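Local coordinates for polyketide synthase associated protein 5 (Mycobacterium tuberculosis, PDB 1Q9J) that probably catalyses the final diesterification step of phthiocerol dimycocerosate lipid synthesis, transferring mycocerosyl groups from mycocerosic acid synthase onto phthiocerol and related diols, at residues V16-E21 with L98-S103; Y20-S25 with L122-A127; L53-E58 with V102-L107; Q209-T214 with F368-S373. One frame throughout, in Å; residues are numbered along the deposited sequence.

Contact 1: residues V16-E21 with L98-S103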
loop_
_atom_site.group_PDB
_atom_site.type_symbol
_atom_site.label_atom_id
_atom_site.label_comp_id
_atom_site.label_asym_id
_atom_site.label_seq_id
_atom_site.Cartn_x
_atom_site.Cartn_y
_atom_site.Cartn_z
ATOM N N VAL A 16 -2.811 12.496 7.388
ATOM C CA VAL A 16 -2.547 11.330 8.212
ATOM C C VAL A 16 -1.074 10.958 8.043
ATOM O O VAL A 16 -0.362 10.779 9.023
ATOM C CB VAL A 16 -3.412 10.115 7.800
ATOM C CG1 VAL A 16 -3.144 8.939 8.737
ATOM C CG2 VAL A 16 -4.890 10.493 7.861
ATOM N N PHE A 17 -0.616 10.869 6.796
ATOM C CA PHE A 17 0.763 10.481 6.522
ATOM C C PHE A 17 1.809 11.478 7.022
ATOM O O PHE A 17 2.966 11.108 7.252
ATOM C CB PHE A 17 0.934 10.221 5.026
ATOM C CG PHE A 17 -0.205 9.450 4.418
ATOM C CD1 PHE A 17 -1.141 10.090 3.608
ATOM C CD2 PHE A 17 -0.368 8.091 4.689
ATOM C CE1 PHE A 17 -2.220 9.387 3.083
ATOM C CE2 PHE A 17 -1.444 7.383 4.168
ATOM C CZ PHE A 17 -2.373 8.027 3.363
ATOM N N ALA A 18 1.422 12.741 7.171
ATOM C CA ALA A 18 2.362 13.726 7.698
ATOM C C ALA A 18 2.335 13.630 9.236
ATOM O O ALA A 18 3.380 13.658 9.894
ATOM C CB ALA A 18 1.990 15.131 7.245
ATOM N N GLN A 19 1.140 13.485 9.799
ATOM C CA GLN A 19 0.993 13.367 11.241
ATOM C C GLN A 19 1.729 12.151 11.832
ATOM O O GLN A 19 2.060 12.152 13.012
ATOM C CB GLN A 19 -0.493 13.319 11.625
ATOM C CG GLN A 19 -0.718 13.219 13.133
ATOM C CD GLN A 19 -2.184 13.355 13.540
ATOM O OE1 GLN A 19 -3.069 12.692 12.981
ATOM N NE2 GLN A 19 -2.442 14.198 14.542
ATOM N N TYR A 20 1.974 11.118 11.027
ATOM C CA TYR A 20 2.701 9.938 11.497
ATOM C C TYR A 20 3.947 9.721 10.652
ATOM O O TYR A 20 4.433 8.594 10.542
ATOM C CB TYR A 20 1.849 8.662 11.415
ATOM C CG TYR A 20 0.697 8.632 12.389
ATOM C CD1 TYR A 20 -0.373 9.511 12.254
ATOM C CD2 TYR A 20 0.701 7.758 13.473
ATOM C CE1 TYR A 20 -1.411 9.532 13.171
ATOM C CE2 TYR A 20 -0.331 7.763 14.404
ATOM C CZ TYR A 20 -1.386 8.661 14.244
ATOM O OH TYR A 20 -2.409 8.710 15.161
ATOM N N GLU A 21 4.465 10.796 10.062
ATOM C CA GLU A 21 5.650 10.715 9.217
ATOM C C GLU A 21 5.674 9.402 8.433
ATOM O O GLU A 21 6.683 8.695 8.435
ATOM C CB GLU A 21 6.917 10.818 10.073
ATOM C CG GLU A 21 7.275 12.226 10.570
ATOM C CD GLU A 21 8.673 12.689 10.108
ATOM O OE1 GLU A 21 9.097 13.794 10.528
ATOM O OE2 GLU A 21 9.340 11.963 9.323
ATOM N N LEU A 98 15.099 9.194 7.339
ATOM C CA LEU A 98 13.990 9.722 6.557
ATOM C C LEU A 98 13.402 10.878 7.333
ATOM O O LEU A 98 13.118 10.744 8.518
ATOM C CB LEU A 98 12.916 8.656 6.361
ATOM C CG LEU A 98 13.397 7.350 5.753
ATOM C CD1 LEU A 98 12.331 6.320 5.957
ATOM C CD2 LEU A 98 13.747 7.517 4.287
ATOM N N ASP A 99 13.208 12.009 6.666
ATOM C CA ASP A 99 12.656 13.174 7.338
ATOM C C ASP A 99 11.748 13.990 6.422
ATOM O O ASP A 99 12.205 14.522 5.414
ATOM C CB ASP A 99 13.797 14.056 7.837
ATOM C CG ASP A 99 13.306 15.249 8.626
ATOM O OD1 ASP A 99 14.133 16.109 8.988
ATOM O OD2 ASP A 99 12.094 15.325 8.894
ATOM N N GLN A 100 10.470 14.084 6.786
ATOM C CA GLN A 100 9.483 14.845 6.020
ATOM C C GLN A 100 9.935 16.256 5.692
ATOM O O GLN A 100 9.845 16.698 4.547
ATOM C CB GLN A 100 8.187 14.993 6.797
ATOM C CG GLN A 100 7.485 13.724 7.123
ATOM C CD GLN A 100 6.190 13.992 7.871
ATOM O OE1 GLN A 100 5.303 13.146 7.917
ATOM N NE2 GLN A 100 6.081 15.180 8.465
ATOM N N SER A 101 10.383 16.968 6.723
ATOM C CA SER A 101 10.831 18.352 6.599
ATOM C C SER A 101 11.984 18.505 5.627
ATOM O O SER A 101 12.267 19.609 5.174
ATOM C CB SER A 101 11.254 18.876 7.961
ATOM O OG SER A 101 12.206 18.007 8.532
ATOM N N VAL A 102 12.633 17.396 5.291
ATOM C CA VAL A 102 13.754 17.447 4.373
ATOM C C VAL A 102 13.475 16.916 2.967
ATOM O O VAL A 102 13.446 17.681 2.017
ATOM C CB VAL A 102 14.964 16.684 4.955
ATOM C CG1 VAL A 102 16.150 16.769 4.002
ATOM C CG2 VAL A 102 15.328 17.250 6.318
ATOM N N SER A 103 13.274 15.610 2.836
ATOM C CA SER A 103 13.034 14.992 1.529
ATOM C C SER A 103 11.845 14.025 1.605
ATOM O O SER A 103 11.475 13.581 2.693
ATOM C CB SER A 103 14.312 14.251 1.104
ATOM O OG SER A 103 14.180 13.584 -0.129
#
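Glu21 and Gln100 face each other with their flat ends stacked: the carboxylate and the amide planes are only 6° apart. This is the tightly packed half of the contact. Glu21 CD lies 3.4 Å from Gln100 CG, and Glu21 CG comes equally near Gln100 CD, so each chain covers the root of the other's planar group. Glu21 reaches this position because its chain bends at chi2 (-121°), whereas Gln100 runs straight on beyond CG and carries its amide to the last turn of helix 12-19, beside Ala18. Trp65 and Leu57 touch both Ala18 and Gln100 and bury them further. A weak but nearly straight hydrogen bond of 3.5 Å runs from Gln100 N to Glu21 OE2.

The other half, around Asp99 and Ser101, is looser and turned to solvent. Asp99 OD2 stands 3.7 Å from Glu21 OE1, a pairing of like charges that may favour the protonated form of one acid; a salt bridge from Asp99 to Arg97 probably offsets part of that repulsion. Ser101 OG gives Asp99 OD2 a 2.7 Å hydrogen bond from above the carboxylate plane, and Ser101 N adds a weak one, so the loop holds its own acid in place.

Glu21 has positive phi (35°) and is the C-prime residue of a Schellman motif, with Glu21 N returning to Ala18 O at 3.1 Å and Val22 N to Phe17 O. The contact therefore covers the C-terminal end of a helix whose Phe17 stacks on His124, the proton acceptor inferred from related acyltransferases.

Contact 2: residues Y20-S25 with L122-A127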
loop_
_atom_site.group_PDB
_atom_site.type_symbol
_atom_site.label_atom_id
_atom_site.label_comp_id
_atom_site.label_asym_id
_atom_site.label_seq_id
_atom_site.Cartn_x
_atom_site.Cartn_y
_atom_site.Cartn_z
ATOM N N TYR A 20 1.974 11.118 11.027
ATOM C CA TYR A 20 2.701 9.938 11.497
ATOM C C TYR A 20 3.947 9.721 10.652
ATOM O O TYR A 20 4.433 8.594 10.542
ATOM C CB TYR A 20 1.849 8.662 11.415
ATOM C CG TYR A 20 0.697 8.632 12.389
ATOM C CD1 TYR A 20 -0.373 9.511 12.254
ATOM C CD2 TYR A 20 0.701 7.758 13.473
ATOM C CE1 TYR A 20 -1.411 9.532 13.171
ATOM C CE2 TYR A 20 -0.331 7.763 14.404
ATOM C CZ TYR A 20 -1.386 8.661 14.244
ATOM O OH TYR A 20 -2.409 8.710 15.161
ATOM N N GLU A 21 4.465 10.796 10.062
ATOM C CA GLU A 21 5.650 10.715 9.217
ATOM C C GLU A 21 5.674 9.402 8.433
ATOM O O GLU A 21 6.683 8.695 8.435
ATOM C CB GLU A 21 6.917 10.818 10.073
ATOM C CG GLU A 21 7.275 12.226 10.570
ATOM C CD GLU A 21 8.673 12.689 10.108
ATOM O OE1 GLU A 21 9.097 13.794 10.528
ATOM O OE2 GLU A 21 9.340 11.963 9.323
ATOM N N VAL A 22 4.582 9.072 7.747
ATOM C CA VAL A 22 4.531 7.807 7.013
ATOM C C VAL A 22 5.310 7.798 5.688
ATOM O O VAL A 22 5.109 8.647 4.829
ATOM C CB VAL A 22 3.045 7.376 6.739
ATOM C CG1 VAL A 22 3.017 6.038 6.012
ATOM C CG2 VAL A 22 2.271 7.281 8.040
ATOM N N PHE A 23 6.197 6.821 5.551
ATOM C CA PHE A 23 6.987 6.627 4.348
ATOM C C PHE A 23 6.750 5.174 3.938
ATOM O O PHE A 23 6.575 4.288 4.789
ATOM C CB PHE A 23 8.489 6.767 4.598
ATOM C CG PHE A 23 9.003 8.179 4.584
ATOM C CD1 PHE A 23 8.739 9.050 5.644
ATOM C CD2 PHE A 23 9.840 8.610 3.556
ATOM C CE1 PHE A 23 9.308 10.315 5.683
ATOM C CE2 PHE A 23 10.408 9.885 3.597
ATOM C CZ PHE A 23 10.145 10.738 4.664
ATOM N N THR A 24 6.794 4.922 2.639
ATOM C CA THR A 24 6.590 3.589 2.119
ATOM C C THR A 24 7.862 3.213 1.397
ATOM O O THR A 24 8.463 4.045 0.724
ATOM C CB THR A 24 5.418 3.572 1.119
ATOM O OG1 THR A 24 4.244 4.118 1.741
ATOM C CG2 THR A 24 5.134 2.141 0.656
ATOM N N SER A 25 8.297 1.974 1.559
ATOM C CA SER A 25 9.494 1.519 0.872
ATOM C C SER A 25 9.141 0.316 0.009
ATOM O O SER A 25 8.199 -0.434 0.286
ATOM C CB SER A 25 10.597 1.149 1.878
ATOM O OG SER A 25 10.205 0.062 2.718
ATOM N N LEU A 122 9.280 6.468 -0.360
ATOM C CA LEU A 122 8.340 7.461 -0.815
ATOM C C LEU A 122 7.383 7.857 0.282
ATOM O O LEU A 122 6.741 7.013 0.892
ATOM C CB LEU A 122 7.567 6.865 -1.976
ATOM C CG LEU A 122 6.700 7.790 -2.813
ATOM C CD1 LEU A 122 7.529 8.918 -3.408
ATOM C CD2 LEU A 122 6.069 6.934 -3.897
ATOM N N HIS A 123 7.292 9.145 0.556
ATOM C CA HIS A 123 6.367 9.576 1.572
ATOM C C HIS A 123 4.948 9.289 1.077
ATOM O O HIS A 123 4.582 9.639 -0.054
ATOM C CB HIS A 123 6.554 11.052 1.860
ATOM C CG HIS A 123 5.878 11.489 3.114
ATOM N ND1 HIS A 123 6.540 11.572 4.317
ATOM C CD2 HIS A 123 4.572 11.752 3.374
ATOM C CE1 HIS A 123 5.672 11.861 5.275
ATOM N NE2 HIS A 123 4.475 11.971 4.725
ATOM N N HIS A 124 4.150 8.654 1.930
ATOM C CA HIS A 124 2.783 8.267 1.569
ATOM C C HIS A 124 1.813 9.405 1.201
ATOM O O HIS A 124 0.758 9.167 0.614
ATOM C CB HIS A 124 2.178 7.418 2.694
ATOM C CG HIS A 124 1.156 6.420 2.233
ATOM N ND1 HIS A 124 0.020 6.777 1.538
ATOM C CD2 HIS A 124 1.061 5.083 2.441
ATOM C CE1 HIS A 124 -0.729 5.709 1.343
ATOM N NE2 HIS A 124 -0.121 4.667 1.882
ATOM N N CYS A 125 2.180 10.634 1.524
ATOM C CA CYS A 125 1.321 11.744 1.207
ATOM C C CYS A 125 1.444 12.039 -0.298
ATOM O O CYS A 125 0.723 12.860 -0.856
ATOM C CB CYS A 125 1.711 12.976 2.042
ATOM S SG CYS A 125 3.039 14.036 1.297
ATOM N N MET A 126 2.353 11.354 -0.962
ATOM C CA MET A 126 2.522 11.591 -2.373
ATOM C C MET A 126 2.032 10.455 -3.237
ATOM O O MET A 126 2.019 10.565 -4.464
ATOM C CB MET A 126 3.987 11.832 -2.650
ATOM C CG MET A 126 4.493 13.045 -1.904
ATOM S SD MET A 126 3.976 14.577 -2.724
ATOM C CE MET A 126 4.938 14.340 -4.187
ATOM N N ALA A 127 1.626 9.356 -2.619
ATOM C CA ALA A 127 1.182 8.233 -3.411
ATOM C C ALA A 127 0.682 7.093 -2.566
ATOM O O ALA A 127 1.212 6.824 -1.490
ATOM C CB ALA A 127 2.316 7.752 -4.287
#
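Leu122 O takes the shortest hydrogen bond here, 2.7 Å from Thr24 N, and Phe23 CA makes a CA-H...O contact with the same oxygen. Leu122 N returns a bond of 2.8 Å to Thr24 O, making Thr24 and Leu122 a hydrogen-bonded antiparallel pair. Phe23 and His123 follow as the non-hydrogen-bonded pair. One residue further on, His124 N reaches Val22 O at 3.1 Å, the donor standing 37° out of the carbonyl plane.

That same Val22 O sits 3.2 Å above the ring plane of His123, over its centre. The His123 ring thus has a backbone oxygen over one face while its edge drives into Phe23. The two rings form a T-shaped pair with planes at 72°, His123 ND1 coming within 3.3 Å of Phe23 CE1, toward the rim of the phenyl face. His123 NE2 is held by a weak bond to Phe17 O.

His124 turns to the other side of the strands. Its CG is anti to the backbone N (chi1 -151°), and the side chain runs beside Val22, with His124 CB 3.7 Å from Val22 CG1. Its ring approaches Thr24 obliquely, His124 CD2 lying 3.4 Å from Thr24 OG1, while Phe17 stacks on it and Asn283 binds His124 O.

The two histidines open the HHxxxDG motif of this acyltransferase superfamily, in which His124 is probably the proton acceptor and Asp128 probably organises the site.

Contact 3: residues L53-E58 with V102-L107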
loop_
_atom_site.group_PDB
_atom_site.type_symbol
_atom_site.label_atom_id
_atom_site.label_comp_id
_atom_site.label_asym_id
_atom_site.label_seq_id
_atom_site.Cartn_x
_atom_site.Cartn_y
_atom_site.Cartn_z
ATOM N N LEU A 53 7.781 15.261 -6.191
ATOM C CA LEU A 53 8.597 14.412 -5.349
ATOM C C LEU A 53 9.827 15.159 -4.839
ATOM O O LEU A 53 10.457 14.762 -3.841
ATOM C CB LEU A 53 9.040 13.173 -6.121
ATOM C CG LEU A 53 7.872 12.398 -6.702
ATOM C CD1 LEU A 53 8.362 11.239 -7.553
ATOM C CD2 LEU A 53 7.008 11.907 -5.572
ATOM N N ALA A 54 10.169 16.250 -5.511
ATOM C CA ALA A 54 11.316 17.025 -5.103
ATOM C C ALA A 54 10.912 18.072 -4.102
ATOM O O ALA A 54 11.176 19.250 -4.294
ATOM C CB ALA A 54 11.934 17.689 -6.309
ATOM N N SER A 55 10.280 17.657 -3.020
ATOM C CA SER A 55 9.874 18.635 -2.037
ATOM C C SER A 55 9.925 18.063 -0.639
ATOM O O SER A 55 10.475 16.989 -0.421
ATOM C CB SER A 55 8.457 19.080 -2.322
ATOM O OG SER A 55 7.552 18.062 -1.926
ATOM N N HIS A 56 9.333 18.797 0.297
ATOM C CA HIS A 56 9.292 18.393 1.684
ATOM C C HIS A 56 8.093 19.047 2.335
ATOM O O HIS A 56 7.427 19.878 1.720
ATOM C CB HIS A 56 10.560 18.820 2.411
ATOM C CG HIS A 56 10.778 20.297 2.434
ATOM N ND1 HIS A 56 11.480 20.962 1.449
ATOM C CD2 HIS A 56 10.350 21.247 3.299
ATOM C CE1 HIS A 56 11.470 22.257 1.707
ATOM N NE2 HIS A 56 10.791 22.456 2.824
ATOM N N LEU A 57 7.831 18.678 3.586
ATOM C CA LEU A 57 6.690 19.212 4.320
ATOM C C LEU A 57 7.093 20.183 5.410
ATOM O O LEU A 57 8.119 20.008 6.057
ATOM C CB LEU A 57 5.907 18.076 4.963
ATOM C CG LEU A 57 5.221 17.085 4.044
ATOM C CD1 LEU A 57 5.057 15.789 4.783
ATOM C CD2 LEU A 57 3.903 17.639 3.562
ATOM N N GLU A 58 6.256 21.192 5.611
ATOM C CA GLU A 58 6.476 22.200 6.627
ATOM C C GLU A 58 5.135 22.472 7.286
ATOM O O GLU A 58 4.185 22.834 6.608
ATOM C CB GLU A 58 7.018 23.473 5.987
ATOM C CG GLU A 58 8.455 23.339 5.507
ATOM C CD GLU A 58 9.010 24.644 4.948
ATOM O OE1 GLU A 58 8.484 25.719 5.322
ATOM O OE2 GLU A 58 9.978 24.587 4.157
ATOM N N VAL A 102 12.633 17.396 5.291
ATOM C CA VAL A 102 13.754 17.447 4.373
ATOM C C VAL A 102 13.475 16.916 2.967
ATOM O O VAL A 102 13.446 17.681 2.017
ATOM C CB VAL A 102 14.964 16.684 4.955
ATOM C CG1 VAL A 102 16.150 16.769 4.002
ATOM C CG2 VAL A 102 15.328 17.250 6.318
ATOM N N SER A 103 13.274 15.610 2.836
ATOM C CA SER A 103 13.034 14.992 1.529
ATOM C C SER A 103 11.845 14.025 1.605
ATOM O O SER A 103 11.475 13.581 2.693
ATOM C CB SER A 103 14.312 14.251 1.104
ATOM O OG SER A 103 14.180 13.584 -0.129
ATOM N N LEU A 104 11.233 13.694 0.473
ATOM C CA LEU A 104 10.100 12.758 0.503
ATOM C C LEU A 104 10.364 11.567 -0.396
ATOM O O LEU A 104 9.516 10.696 -0.541
ATOM C CB LEU A 104 8.825 13.450 0.037
ATOM C CG LEU A 104 8.398 14.668 0.852
ATOM C CD1 LEU A 104 7.115 15.243 0.268
ATOM C CD2 LEU A 104 8.181 14.262 2.297
ATOM N N LEU A 105 11.550 11.535 -0.988
ATOM C CA LEU A 105 11.914 10.461 -1.889
ATOM C C LEU A 105 13.406 10.141 -1.745
ATOM O O LEU A 105 14.250 11.046 -1.659
ATOM C CB LEU A 105 11.589 10.880 -3.324
ATOM C CG LEU A 105 11.890 9.892 -4.451
ATOM C CD1 LEU A 105 11.053 8.633 -4.289
ATOM C CD2 LEU A 105 11.612 10.550 -5.778
ATOM N N HIS A 106 13.715 8.845 -1.729
ATOM C CA HIS A 106 15.082 8.350 -1.590
ATOM C C HIS A 106 15.247 7.053 -2.385
ATOM O O HIS A 106 14.468 6.107 -2.212
ATOM C CB HIS A 106 15.403 8.079 -0.110
ATOM C CG HIS A 106 15.612 9.318 0.711
ATOM N ND1 HIS A 106 16.685 10.159 0.526
ATOM C CD2 HIS A 106 14.888 9.850 1.724
ATOM C CE1 HIS A 106 16.616 11.158 1.392
ATOM N NE2 HIS A 106 15.536 10.995 2.129
ATOM N N LEU A 107 16.240 7.013 -3.270
ATOM C CA LEU A 107 16.506 5.801 -4.044
ATOM C C LEU A 107 17.815 5.209 -3.534
ATOM O O LEU A 107 18.893 5.723 -3.819
ATOM C CB LEU A 107 16.616 6.099 -5.547
ATOM C CG LEU A 107 16.886 4.835 -6.380
ATOM C CD1 LEU A 107 15.884 3.752 -6.002
ATOM C CD2 LEU A 107 16.808 5.138 -7.869
#
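The backbones of Leu53-Glu58 and Val102-Leu107 run roughly antiparallel, their touching parts 150° apart in direction, and come closest at His56 and Ser103, whose CA atoms are 5.1 Å apart. Between them the contact is made largely by side chains set against main-chain oxygens and one another.

Leu104 is the main wedge. Its CG rests 3.4 Å from Ser55 O, and its branches part from there: Leu104 CD1 lies 3.6 Å from Ser55 OG, while CD2 goes toward Leu57. The hydroxyl of Ser55 has its polar partner in Val52 O. Leu53 and Leu105 make a second apolar patch, their side chains meeting at a slant, with Leu105 CD2 3.7 Å from Leu53 CB and touching Leu53 CD1 nearly as closely. Phe43 of helix 36-49 packs against Leu105, and Leu122 of strand 117-123 lies against both leucines.

In fold terms, the edge strand 55-59 of the small antiparallel sheet, which also holds strands 6-9 and 65-69, here meets the lead-in to strand 105-110 of the mixed five-stranded sheet. A main-chain hydrogen bond, Leu57 N to Gln100 O, ties the two a little upstream of Val102.

On the outer side, His56 CB passes 3.1 Å from Val102 O. The imidazole takes the crowded position, its CG between backbone N and carbonyl carbon (chi1 61°), and leads away from Val102. His56 NE2 gives Glu58 OE2 a 2.6 Å hydrogen bond in the ring plane, on the anti lone pair, and ND1 pairs with Asp70; with a carboxylate at each nitrogen, this histidine may well be protonated.

Contact 4: residues Q209-T214 with F368-S373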
loop_
_atom_site.group_PDB
_atom_site.type_symbol
_atom_site.label_atom_id
_atom_site.label_comp_id
_atom_site.label_asym_id
_atom_site.label_seq_id
_atom_site.Cartn_x
_atom_site.Cartn_y
_atom_site.Cartn_z
ATOM N N GLN A 209 10.705 5.121 12.297
ATOM C CA GLN A 209 11.398 3.840 12.466
ATOM C C GLN A 209 10.624 2.744 11.708
ATOM O O GLN A 209 9.391 2.721 11.721
ATOM C CB GLN A 209 11.516 3.467 13.961
ATOM C CG GLN A 209 12.159 4.526 14.913
ATOM C CD GLN A 209 13.687 4.636 14.807
ATOM O OE1 GLN A 209 14.411 3.644 14.935
ATOM N NE2 GLN A 209 14.179 5.857 14.598
ATOM N N ALA A 210 11.360 1.855 11.043
ATOM C CA ALA A 210 10.782 0.751 10.273
ATOM C C ALA A 210 9.672 0.052 11.046
ATOM O O ALA A 210 9.713 -0.012 12.269
ATOM C CB ALA A 210 11.866 -0.259 9.919
ATOM N N VAL A 211 8.671 -0.461 10.340
ATOM C CA VAL A 211 7.581 -1.166 11.003
ATOM C C VAL A 211 7.837 -2.672 10.877
ATOM O O VAL A 211 8.164 -3.176 9.800
ATOM C CB VAL A 211 6.212 -0.799 10.371
ATOM C CG1 VAL A 211 5.068 -1.405 11.171
ATOM C CG2 VAL A 211 6.062 0.705 10.304
ATOM N N PRO A 212 7.728 -3.410 11.992
ATOM C CA PRO A 212 7.966 -4.851 11.879
ATOM C C PRO A 212 7.020 -5.462 10.847
ATOM O O PRO A 212 5.834 -5.121 10.806
ATOM C CB PRO A 212 7.723 -5.358 13.304
ATOM C CG PRO A 212 6.824 -4.312 13.916
ATOM C CD PRO A 212 7.391 -3.032 13.374
ATOM N N VAL A 213 7.567 -6.333 10.000
ATOM C CA VAL A 213 6.795 -7.008 8.955
ATOM C C VAL A 213 7.083 -8.497 8.882
ATOM O O VAL A 213 8.199 -8.902 8.535
ATOM C CB VAL A 213 7.097 -6.470 7.535
ATOM C CG1 VAL A 213 6.241 -7.223 6.510
ATOM C CG2 VAL A 213 6.842 -4.974 7.461
ATOM N N THR A 214 6.072 -9.309 9.186
ATOM C CA THR A 214 6.201 -10.763 9.116
ATOM C C THR A 214 5.700 -11.198 7.749
ATOM O O THR A 214 4.769 -10.612 7.210
ATOM C CB THR A 214 5.345 -11.465 10.155
ATOM O OG1 THR A 214 5.765 -11.075 11.465
ATOM C CG2 THR A 214 5.489 -12.967 10.003
ATOM N N PHE A 368 6.734 -0.362 5.601
ATOM C CA PHE A 368 6.452 1.011 5.969
ATOM C C PHE A 368 7.504 1.512 6.951
ATOM O O PHE A 368 8.234 0.721 7.556
ATOM C CB PHE A 368 5.075 1.111 6.621
ATOM C CG PHE A 368 3.945 0.670 5.732
ATOM C CD1 PHE A 368 3.039 -0.289 6.170
ATOM C CD2 PHE A 368 3.779 1.216 4.461
ATOM C CE1 PHE A 368 1.989 -0.697 5.360
ATOM C CE2 PHE A 368 2.728 0.811 3.644
ATOM C CZ PHE A 368 1.833 -0.148 4.096
ATOM N N TYR A 369 7.581 2.831 7.103
ATOM C CA TYR A 369 8.514 3.439 8.043
ATOM C C TYR A 369 7.862 4.587 8.778
ATOM O O TYR A 369 8.473 5.631 8.926
ATOM C CB TYR A 369 9.755 3.971 7.337
ATOM C CG TYR A 369 10.760 2.908 6.980
ATOM C CD1 TYR A 369 10.518 2.014 5.937
ATOM C CD2 TYR A 369 11.970 2.806 7.674
ATOM C CE1 TYR A 369 11.461 1.045 5.589
ATOM C CE2 TYR A 369 12.917 1.842 7.334
ATOM C CZ TYR A 369 12.655 0.969 6.292
ATOM O OH TYR A 369 13.579 0.023 5.930
ATOM N N CYS A 370 6.625 4.416 9.225
ATOM C CA CYS A 370 5.987 5.491 9.959
ATOM C C CYS A 370 6.748 5.732 11.269
ATOM O O CYS A 370 7.573 4.908 11.683
ATOM C CB CYS A 370 4.527 5.148 10.228
ATOM S SG CYS A 370 4.253 3.482 10.815
ATOM N N SER A 371 6.490 6.865 11.914
ATOM C CA SER A 371 7.180 7.174 13.159
ATOM C C SER A 371 6.716 6.248 14.286
ATOM O O SER A 371 5.551 5.866 14.341
ATOM C CB SER A 371 6.967 8.650 13.545
ATOM O OG SER A 371 5.606 8.933 13.819
ATOM N N ILE A 372 7.646 5.880 15.169
ATOM C CA ILE A 372 7.373 4.997 16.310
ATOM C C ILE A 372 6.008 5.298 16.928
ATOM O O ILE A 372 5.499 6.412 16.813
ATOM C CB ILE A 372 8.486 5.150 17.414
ATOM C CG1 ILE A 372 9.725 4.327 17.042
ATOM C CG2 ILE A 372 7.963 4.721 18.783
ATOM C CD1 ILE A 372 9.540 2.812 17.154
ATOM N N SER A 373 5.420 4.293 17.564
ATOM C CA SER A 373 4.132 4.436 18.225
ATOM C C SER A 373 2.949 4.479 17.270
ATOM O O SER A 373 1.853 4.889 17.660
ATOM C CB SER A 373 4.111 5.683 19.114
ATOM O OG SER A 373 3.830 6.840 18.366
#
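Val211 and Ala210 form the apolar centre, each packed on its own part of Phe368-Ser373. In Val211 the CG2 methyl does the touching: it lies beside the backbone N, with CG1 anti to it (chi1 -173°), and meets Cys370 SG at 3.4 Å and Phe368 CB at 3.8 Å. The phenyl ring of Phe368 leads away, toward Phe331 and His393. Ala210 sits over a face of the Tyr369 ring. Its CA is 3.9 Å from the ring centroid, 28° off the normal, in a CH-pi contact, while Ala210 CB meets Tyr369 CE2 at 3.5 Å. Tyr121 meets the same ring edge-to-face.

These residues lie where the two halves of the chain come together. Gln209-Thr214 leads into strand 213-216, an edge of the six-stranded sheet, and Phe368-Ser373 leaves strand 360-368, which lies far along the sequence yet completes the five-stranded sheet beside strand 23-31. Such a crossover strand is known from the chloramphenicol acetyltransferase-like and condensation-domain folds.

Farther out, Gln209 and Ile372 pack through their aliphatic parts, Gln209 CB lying 3.7 Å from Ile372 CG1 at the more exposed end. Two backbone hydrogen bonds tie the segments in antiparallel order: Val211 N to Phe368 O at 3.1 Å, and Gln209 N to Cys370 O at 3.2 Å. Both donors stand well above their carbonyl planes, the second by 40°.

Overall arrangement
From the N terminus, helix 12-19 opens contact 1, and the strand after it opens contact 2 through the shared Tyr20 and Glu21. They start from the same stretch, and contact 1 closes the shorter loop, at 98-103, before contact 2 closes at 122-127. Contact 3 opens within both, at 53-58, and closes on 102-107, sharing Val102 and Ser103 with contact 1 but staying wholly within the span of contact 2. Its partner strand 105-110 neighbours 117-123 in the sheet. Contact 4 comes later, in series, and joins the C-terminal half back to the first: Tyr369 N bonds Phe23 O, and Ser371 N bonds Tyr20 O. Contacts 3 and 4 do not touch, their nearest atoms about 10 Å apart.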